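Local coordinates for protein Nup188 (Myceliophthora thermophila, PDB 4KF8) that probably serves as a scaffold nucleoporin of the nuclear pore complex and shares structural and functional properties with nuclear transport receptors, at residues 281-286 with 365-370; 255-260 with 321-326; 9-14 with 38-43. All blocks are in the same frame, centred on the assembly; numbering follows the deposited sequence.

Contact 1: residues 281-286 with 365-370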
loop_
_atom_site.group_PDB
_atom_site.type_symbol
_atom_site.label_atom_id
_atom_site.label_comp_id
_atom_site.label_asym_id
_atom_site.label_seq_id
_atom_site.Cartn_x
_atom_site.Cartn_y
_atom_site.Cartn_z
ATOM N N VAL A 281 5.946 -13.103 -15.385
ATOM C CA VAL A 281 6.546 -12.103 -14.503
ATOM C C VAL A 281 5.631 -10.885 -14.349
ATOM O O VAL A 281 5.165 -10.317 -15.336
ATOM C CB VAL A 281 7.946 -11.666 -14.991
ATOM C CG1 VAL A 281 8.015 -11.694 -16.497
ATOM C CG2 VAL A 281 8.302 -10.283 -14.460
ATOM N N ALA A 282 5.369 -10.497 -13.104
ATOM C CA ALA A 282 4.452 -9.402 -12.813
ATOM C C ALA A 282 5.186 -8.104 -12.508
ATOM O O ALA A 282 6.401 -8.092 -12.320
ATOM C CB ALA A 282 3.544 -9.769 -11.652
ATOM N N LEU A 283 4.434 -7.011 -12.450
ATOM C CA LEU A 283 5.005 -5.712 -12.126
ATOM C C LEU A 283 5.201 -5.580 -10.618
ATOM O O LEU A 283 6.157 -4.953 -10.157
ATOM C CB LEU A 283 4.102 -4.590 -12.641
ATOM C CG LEU A 283 4.682 -3.178 -12.582
ATOM C CD1 LEU A 283 5.755 -2.998 -13.643
ATOM C CD2 LEU A 283 3.584 -2.137 -12.729
ATOM N N VAL A 284 4.291 -6.175 -9.852
ATOM C CA VAL A 284 4.402 -6.185 -8.397
ATOM C C VAL A 284 5.634 -6.963 -7.934
ATOM O O VAL A 284 6.174 -6.699 -6.862
ATOM C CB VAL A 284 3.144 -6.784 -7.729
ATOM C CG1 VAL A 284 1.989 -5.796 -7.781
ATOM C CG2 VAL A 284 2.764 -8.106 -8.381
ATOM N N ALA A 285 6.069 -7.921 -8.748
ATOM C CA ALA A 285 7.240 -8.723 -8.430
ATOM C C ALA A 285 8.499 -7.871 -8.505
ATOM O O ALA A 285 9.472 -8.119 -7.798
ATOM C CB ALA A 285 7.342 -9.906 -9.374
ATOM N N LEU A 286 8.468 -6.862 -9.369
ATOM C CA LEU A 286 9.603 -5.971 -9.552
ATOM C C LEU A 286 9.683 -4.937 -8.435
ATOM O O LEU A 286 10.770 -4.493 -8.071
ATOM C CB LEU A 286 9.517 -5.269 -10.909
ATOM C CG LEU A 286 9.541 -6.174 -12.141
ATOM C CD1 LEU A 286 9.438 -5.357 -13.420
ATOM C CD2 LEU A 286 10.797 -7.020 -12.147
ATOM N N GLU A 365 7.932 0.454 -19.830
ATOM C CA GLU A 365 8.679 1.596 -19.312
ATOM C C GLU A 365 8.684 1.603 -17.788
ATOM O O GLU A 365 9.724 1.811 -17.164
ATOM C CB GLU A 365 8.088 2.902 -19.839
ATOM C CG GLU A 365 8.916 4.134 -19.521
ATOM C CD GLU A 365 8.263 5.412 -20.011
ATOM O OE1 GLU A 365 7.014 5.468 -20.043
ATOM O OE2 GLU A 365 8.998 6.358 -20.367
ATOM N N LYS A 366 7.517 1.373 -17.194
ATOM C CA LYS A 366 7.407 1.261 -15.744
ATOM C C LYS A 366 8.157 0.030 -15.252
ATOM O O LYS A 366 8.805 0.062 -14.205
ATOM C CB LYS A 366 5.943 1.191 -15.316
ATOM C CG LYS A 366 5.156 2.446 -15.622
ATOM C CD LYS A 366 3.738 2.345 -15.088
ATOM C CE LYS A 366 2.955 3.614 -15.380
ATOM N NZ LYS A 366 1.583 3.568 -14.811
ATOM N N ALA A 367 8.064 -1.054 -16.015
ATOM C CA ALA A 367 8.795 -2.273 -15.701
ATOM C C ALA A 367 10.291 -2.026 -15.817
ATOM O O ALA A 367 11.072 -2.503 -14.996
ATOM C CB ALA A 367 8.367 -3.404 -16.621
ATOM N N VAL A 368 10.686 -1.276 -16.843
ATOM C CA VAL A 368 12.083 -0.893 -17.014
ATOM C C VAL A 368 12.523 -0.010 -15.854
ATOM O O VAL A 368 13.574 -0.236 -15.260
ATOM C CB VAL A 368 12.323 -0.160 -18.356
ATOM C CG1 VAL A 368 13.632 0.614 -18.325
ATOM C CG2 VAL A 368 12.315 -1.150 -19.511
ATOM N N GLY A 369 11.696 0.979 -15.525
ATOM C CA GLY A 369 11.993 1.918 -14.457
ATOM C C GLY A 369 12.292 1.268 -13.120
ATOM O O GLY A 369 13.221 1.672 -12.419
ATOM N N LEU A 370 11.507 0.254 -12.766
ATOM C CA LEU A 370 11.686 -0.440 -11.493
ATOM C C LEU A 370 13.013 -1.190 -11.410
ATOM O O LEU A 370 13.878 -0.841 -10.611
ATOM C CB LEU A 370 10.519 -1.394 -11.224
ATOM C CG LEU A 370 9.215 -0.744 -10.759
ATOM C CD1 LEU A 370 8.109 -1.780 -10.624
ATOM C CD2 LEU A 370 9.427 -0.006 -9.445
#

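Contact 2: residues 255-260 with 321-326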
loop_
_atom_site.group_PDB
_atom_site.type_symbol
_atom_site.label_atom_id
_atom_site.label_comp_id
_atom_site.label_asym_id
_atom_site.label_seq_id
_atom_site.Cartn_x
_atom_site.Cartn_y
_atom_site.Cartn_z
ATOM N N ARG A 255 11.633 -15.752 -8.574
ATOM C CA ARG A 255 10.576 -15.334 -9.492
ATOM C C ARG A 255 11.109 -14.557 -10.690
ATOM O O ARG A 255 10.584 -14.675 -11.795
ATOM C CB ARG A 255 9.514 -14.503 -8.768
ATOM C CG ARG A 255 8.357 -15.321 -8.235
ATOM C CD ARG A 255 7.199 -14.434 -7.820
ATOM N NE ARG A 255 7.487 -13.685 -6.604
ATOM C CZ ARG A 255 7.345 -14.178 -5.380
ATOM N NH1 ARG A 255 6.925 -15.424 -5.213
ATOM N NH2 ARG A 255 7.628 -13.431 -4.323
ATOM N N LEU A 256 12.151 -13.763 -10.469
ATOM C CA LEU A 256 12.706 -12.932 -11.528
ATOM C C LEU A 256 13.886 -13.607 -12.219
ATOM O O LEU A 256 14.719 -12.944 -12.833
ATOM C CB LEU A 256 13.136 -11.575 -10.970
ATOM C CG LEU A 256 12.051 -10.760 -10.268
ATOM C CD1 LEU A 256 12.555 -9.360 -9.995
ATOM C CD2 LEU A 256 10.778 -10.726 -11.099
ATOM N N GLU A 257 13.946 -14.930 -12.117
ATOM C CA GLU A 257 15.045 -15.689 -12.695
ATOM C C GLU A 257 14.937 -15.734 -14.219
ATOM O O GLU A 257 13.850 -15.919 -14.766
ATOM C CB GLU A 257 15.072 -17.103 -12.107
ATOM C CG GLU A 257 16.397 -17.825 -12.251
ATOM C CD GLU A 257 16.553 -18.937 -11.232
ATOM O OE1 GLU A 257 16.016 -18.795 -10.113
ATOM O OE2 GLU A 257 17.206 -19.954 -11.548
ATOM N N ALA A 258 16.068 -15.548 -14.894
ATOM C CA ALA A 258 16.109 -15.552 -16.353
ATOM C C ALA A 258 15.609 -16.881 -16.913
ATOM O O ALA A 258 16.000 -17.945 -16.433
ATOM C CB ALA A 258 17.521 -15.263 -16.843
ATOM N N PRO A 259 14.737 -16.815 -17.933
ATOM C CA PRO A 259 14.099 -17.996 -18.528
ATOM C C PRO A 259 15.110 -19.020 -19.032
ATOM O O PRO A 259 16.040 -18.669 -19.757
ATOM C CB PRO A 259 13.298 -17.413 -19.701
ATOM C CG PRO A 259 13.898 -16.066 -19.958
ATOM C CD PRO A 259 14.345 -15.574 -18.622
ATOM N N GLY A 260 14.922 -20.276 -18.639
ATOM C CA GLY A 260 15.822 -21.343 -19.035
ATOM C C GLY A 260 16.404 -22.077 -17.842
ATOM O O GLY A 260 15.823 -22.072 -16.758
ATOM N N LEU A 321 20.828 -9.091 -9.030
ATOM C CA LEU A 321 21.525 -8.249 -10.000
ATOM C C LEU A 321 21.622 -8.913 -11.371
ATOM O O LEU A 321 21.243 -8.326 -12.384
ATOM C CB LEU A 321 22.927 -7.902 -9.496
ATOM C CG LEU A 321 23.029 -6.846 -8.397
ATOM C CD1 LEU A 321 23.989 -7.297 -7.307
ATOM C CD2 LEU A 321 23.474 -5.515 -8.985
ATOM N N GLU A 322 22.129 -10.142 -11.387
ATOM C CA GLU A 322 22.277 -10.903 -12.622
ATOM C C GLU A 322 20.927 -11.155 -13.287
ATOM O O GLU A 322 20.799 -11.044 -14.506
ATOM C CB GLU A 322 22.990 -12.228 -12.340
ATOM C CG GLU A 322 24.392 -12.064 -11.767
ATOM C CD GLU A 322 24.948 -13.356 -11.203
ATOM O OE1 GLU A 322 24.179 -14.334 -11.086
ATOM O OE2 GLU A 322 26.152 -13.393 -10.875
ATOM N N ASN A 323 19.924 -11.488 -12.478
ATOM C CA ASN A 323 18.566 -11.691 -12.972
ATOM C C ASN A 323 18.015 -10.427 -13.616
ATOM O O ASN A 323 17.315 -10.489 -14.626
ATOM C CB ASN A 323 17.641 -12.149 -11.844
ATOM C CG ASN A 323 17.945 -13.552 -11.370
ATOM O OD1 ASN A 323 18.981 -14.126 -11.707
ATOM N ND2 ASN A 323 17.045 -14.109 -10.574
ATOM N N VAL A 324 18.348 -9.282 -13.032
ATOM C CA VAL A 324 17.883 -7.996 -13.539
ATOM C C VAL A 324 18.492 -7.677 -14.902
ATOM O O VAL A 324 17.788 -7.256 -15.822
ATOM C CB VAL A 324 18.190 -6.854 -12.541
ATOM C CG1 VAL A 324 18.199 -5.510 -13.248
ATOM C CG2 VAL A 324 17.181 -6.858 -11.399
ATOM N N GLU A 325 19.797 -7.898 -15.029
ATOM C CA GLU A 325 20.516 -7.601 -16.264
ATOM C C GLU A 325 19.998 -8.408 -17.452
ATOM O O GLU A 325 19.864 -7.879 -18.556
ATOM C CB GLU A 325 22.018 -7.834 -16.085
ATOM C CG GLU A 325 22.676 -6.940 -15.039
ATOM C CD GLU A 325 22.744 -5.480 -15.459
ATOM O OE1 GLU A 325 22.505 -5.183 -16.650
ATOM O OE2 GLU A 325 23.041 -4.629 -14.594
ATOM N N PHE A 326 19.701 -9.684 -17.224
ATOM C CA PHE A 326 19.206 -10.550 -18.292
ATOM C C PHE A 326 17.710 -10.372 -18.546
ATOM O O PHE A 326 17.097 -11.146 -19.281
ATOM C CB PHE A 326 19.551 -12.016 -18.018
ATOM C CG PHE A 326 21.003 -12.342 -18.232
ATOM C CD1 PHE A 326 21.806 -11.510 -18.996
ATOM C CD2 PHE A 326 21.564 -13.478 -17.672
ATOM C CE1 PHE A 326 23.144 -11.804 -19.197
ATOM C CE2 PHE A 326 22.902 -13.778 -17.870
ATOM C CZ PHE A 326 23.692 -12.940 -18.633
#

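Contact 3: residues 9-14 with 38-43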
loop_
_atom_site.group_PDB
_atom_site.type_symbol
_atom_site.label_atom_id
_atom_site.label_comp_id
_atom_site.label_asym_id
_atom_site.label_seq_id
_atom_site.Cartn_x
_atom_site.Cartn_y
_atom_site.Cartn_z
ATOM N N GLN A 9 -15.321 25.898 -3.646
ATOM C CA GLN A 9 -16.733 26.078 -3.335
ATOM C C GLN A 9 -17.503 24.795 -3.629
ATOM O O GLN A 9 -18.534 24.517 -3.017
ATOM C CB GLN A 9 -17.317 27.237 -4.145
ATOM C CG GLN A 9 -16.839 28.612 -3.713
ATOM C CD GLN A 9 -17.310 29.706 -4.650
ATOM O OE1 GLN A 9 -17.550 29.464 -5.832
ATOM N NE2 GLN A 9 -17.445 30.918 -4.125
ATOM N N LEU A 10 -16.996 24.018 -4.579
ATOM C CA LEU A 10 -17.589 22.730 -4.897
ATOM C C LEU A 10 -17.294 21.761 -3.766
ATOM O O LEU A 10 -18.131 20.940 -3.397
ATOM C CB LEU A 10 -17.029 22.198 -6.216
ATOM C CG LEU A 10 -17.541 20.840 -6.696
ATOM C CD1 LEU A 10 -19.058 20.846 -6.847
ATOM C CD2 LEU A 10 -16.870 20.476 -8.006
ATOM N N LEU A 11 -16.093 21.876 -3.211
ATOM C CA LEU A 11 -15.662 21.028 -2.107
ATOM C C LEU A 11 -16.456 21.341 -0.843
ATOM O O LEU A 11 -16.829 20.436 -0.099
ATOM C CB LEU A 11 -14.165 21.216 -1.855
ATOM C CG LEU A 11 -13.487 20.318 -0.820
ATOM C CD1 LEU A 11 -13.668 18.849 -1.166
ATOM C CD2 LEU A 11 -12.017 20.667 -0.734
ATOM N N SER A 12 -16.711 22.625 -0.612
ATOM C CA SER A 12 -17.512 23.060 0.530
ATOM C C SER A 12 -18.923 22.503 0.446
ATOM O O SER A 12 -19.457 21.990 1.428
ATOM C CB SER A 12 -17.587 24.588 0.590
ATOM O OG SER A 12 -16.309 25.162 0.780
ATOM N N LEU A 13 -19.520 22.610 -0.736
ATOM C CA LEU A 13 -20.904 22.206 -0.944
ATOM C C LEU A 13 -21.078 20.697 -0.822
ATOM O O LEU A 13 -22.067 20.224 -0.261
ATOM C CB LEU A 13 -21.391 22.688 -2.311
ATOM C CG LEU A 13 -22.837 22.383 -2.697
ATOM C CD1 LEU A 13 -23.807 23.107 -1.784
ATOM C CD2 LEU A 13 -23.072 22.768 -4.143
ATOM N N VAL A 14 -20.115 19.948 -1.348
ATOM C CA VAL A 14 -20.154 18.491 -1.280
ATOM C C VAL A 14 -19.945 18.018 0.153
ATOM O O VAL A 14 -20.620 17.099 0.619
ATOM C CB VAL A 14 -19.105 17.849 -2.211
ATOM C CG1 VAL A 14 -18.927 16.374 -1.891
ATOM C CG2 VAL A 14 -19.509 18.037 -3.663
ATOM N N LYS A 38 -18.152 9.040 -3.588
ATOM C CA LYS A 38 -17.541 8.954 -4.908
ATOM C C LYS A 38 -17.465 10.321 -5.569
ATOM O O LYS A 38 -16.564 10.587 -6.356
ATOM C CB LYS A 38 -18.315 7.972 -5.782
ATOM C CG LYS A 38 -18.097 6.529 -5.386
ATOM C CD LYS A 38 -19.127 5.600 -5.981
ATOM C CE LYS A 38 -18.855 4.175 -5.536
ATOM N NZ LYS A 38 -19.937 3.239 -5.917
ATOM N N VAL A 39 -18.414 11.187 -5.241
ATOM C CA VAL A 39 -18.395 12.556 -5.735
ATOM C C VAL A 39 -17.299 13.322 -5.015
ATOM O O VAL A 39 -16.589 14.121 -5.619
ATOM C CB VAL A 39 -19.772 13.246 -5.558
ATOM C CG1 VAL A 39 -19.647 14.757 -5.657
ATOM C CG2 VAL A 39 -20.756 12.724 -6.591
ATOM N N LEU A 40 -17.157 13.052 -3.721
ATOM C CA LEU A 40 -16.090 13.633 -2.911
ATOM C C LEU A 40 -14.718 13.255 -3.467
ATOM O O LEU A 40 -13.851 14.109 -3.630
ATOM C CB LEU A 40 -16.221 13.172 -1.459
ATOM C CG LEU A 40 -15.186 13.651 -0.438
ATOM C CD1 LEU A 40 -15.179 15.165 -0.313
ATOM C CD2 LEU A 40 -15.452 13.002 0.901
ATOM N N PHE A 41 -14.540 11.975 -3.775
ATOM C CA PHE A 41 -13.288 11.481 -4.338
ATOM C C PHE A 41 -12.914 12.157 -5.656
ATOM O O PHE A 41 -11.745 12.457 -5.894
ATOM C CB PHE A 41 -13.342 9.964 -4.531
ATOM C CG PHE A 41 -12.081 9.383 -5.109
ATOM C CD1 PHE A 41 -11.034 9.022 -4.287
ATOM C CD2 PHE A 41 -11.938 9.205 -6.478
ATOM C CE1 PHE A 41 -9.870 8.491 -4.817
ATOM C CE2 PHE A 41 -10.777 8.677 -7.010
ATOM C CZ PHE A 41 -9.746 8.319 -6.182
ATOM N N VAL A 42 -13.901 12.377 -6.516
ATOM C CA VAL A 42 -13.666 13.049 -7.788
ATOM C C VAL A 42 -13.213 14.492 -7.573
ATOM O O VAL A 42 -12.217 14.927 -8.151
ATOM C CB VAL A 42 -14.915 13.002 -8.700
ATOM C CG1 VAL A 42 -14.783 13.984 -9.845
ATOM C CG2 VAL A 42 -15.137 11.591 -9.222
ATOM N N VAL A 43 -13.940 15.220 -6.731
ATOM C CA VAL A 43 -13.600 16.600 -6.396
ATOM C C VAL A 43 -12.201 16.709 -5.794
ATOM O O VAL A 43 -11.412 17.563 -6.194
ATOM C CB VAL A 43 -14.611 17.210 -5.403
ATOM C CG1 VAL A 43 -14.202 18.627 -5.031
ATOM C CG2 VAL A 43 -16.013 17.196 -5.991
#

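Contact 1: residues 281-286 with 365-370
With CG anti to the backbone N (chi1 -170°), L283 reaches across to helix 362-378, whereas L286 and L370 both turn CG anti to the carbonyl carbon, chi1 being -61° and -76°. In L283 the methyl CD1 does the touching: it comes down on the backbone of A367, 3.7 Å from A367 CA. L286 CD1 meets the same residue and lies 3.9 Å from A367 CB. Alanine suits this position because a single methyl lets two leucines come up to the helix backbone. L370 points toward residues 281-286 and brings CD1 to 3.8 Å from both L283 O and L286 CB. Its side chain and that of L283 cross at about a right angle, their CD1 methyls 4.0 Å apart.

The contact joins the N-terminal region of helix 284-303 and the residues leading into it to helix 362-378, the last helix of an all-helical domain, over a span of 78 residues. Leucine fits three of the four main positions, since its branched end bridges backbones whose CA atoms come no nearer than 6.2 Å, as for L286 and L370. K366, at the exposed border, contributes backbone to the contact and leads its chain away to a cation-pi interaction with W348. L286 also packs on L256 in the loop after helix 246-254, while L370 continues onto S287 and H290.

Contact 2: residues 255-260 with 321-326
N323 and F326, one turn apart on helix 317-328, face the irregular loop that follows helix 246-254; here a loop packs on a helix, at the surface of an all-helical domain. N323 meets the loop backbone by van der Waals contact, its CB packing against the carbonyl of L256. A chi1 of -70° sets CG anti to the carbonyl carbon and toward the loop, and from there ND2 stands 3.3 Å from E257 CA. The polar part is the weak hydrogen bond from N323 ND2 to V253 O, near the C-terminal end of helix 246-254. L256 O has a weak bond of its own from W327 NE1. Asparagine suits the place because it is short enough to sit against the backbone and still offers an N-H to a nearby carbonyl. An alanine here would probably leave V253 O without this donor and open a gap beside E257 CA.

E257 CB is directed away from the helix, yet lies 3.9 Å from N323 ND2. The two side chains cross obliquely, with carboxylate and amide planes 34° apart. Exposure to solvent suits the acid and would probably ease the repulsion from nearby D254.

The apolar pair across the contact is A258 with F326; the buried side chain of L256 packs instead on helix 284-303, at A285 and V289. A258 points toward the helix, and its small methyl fits against F326, whose ring leads away. A258 CB lies at the edge of that ring, near its plane, and 4.0 Å from F326 CB.

Contact 3: residues 9-14 with 38-43
V39 opens the contact at its exposed border, its CG1 meeting V14 CG2 at 3.8 Å. One residue on, L40 receives the other branch of V14: CG1 lies 4.1 Å from L40 CA, lodged against the backbone. L40 itself has CG anti to the backbone N (chi1 179°), and its CD1 lies 4.1 Å from L11 CD1; its long side chain also reaches T73, V77 and I107, on helices 67-84 and 98-113. V43, a turn later, divides its two methyls between neighbouring leucines. CG1 packs on L11 CD1 at 3.9 Å and CG2 on L10 CD2 at the same separation. A beta-branched valine suits this position, offering a methyl to each leucine without a long chain.

The two segments belong to an antiparallel helical hairpin, helices 7-20 and 30-46; the axes of 9-14 and 38-43 run nearly antiparallel, at 162°, and approach to 10.2 Å. L11 continues the packing onto L69, so the hairpin is built against the next helix. Every side chain that meets across the interface is leucine or valine, which implies that these two segments are held by van der Waals contact and exclusion of water, with no directional bond to fix their register.

Overall arrangement
From the N terminus, contact 3 comes first and closes the short hairpin between helices 7-20 and 30-46, 23 residues lying between its segments. It is complete before the others open, and its centre is about 34 Å from that of contact 1 and about 47 Å from that of contact 2, with which it lies on opposite sides of the chain's centre. The later two cross: the chain passes 255-260, 281-286, 321-326 and 365-370 in turn. Contact 2 ties the loop after helix 246-254 to helix 317-328, contact 1 the N-terminal region of helix 284-303 to helix 362-378. They touch through L256, which joins them into one C-terminal cluster.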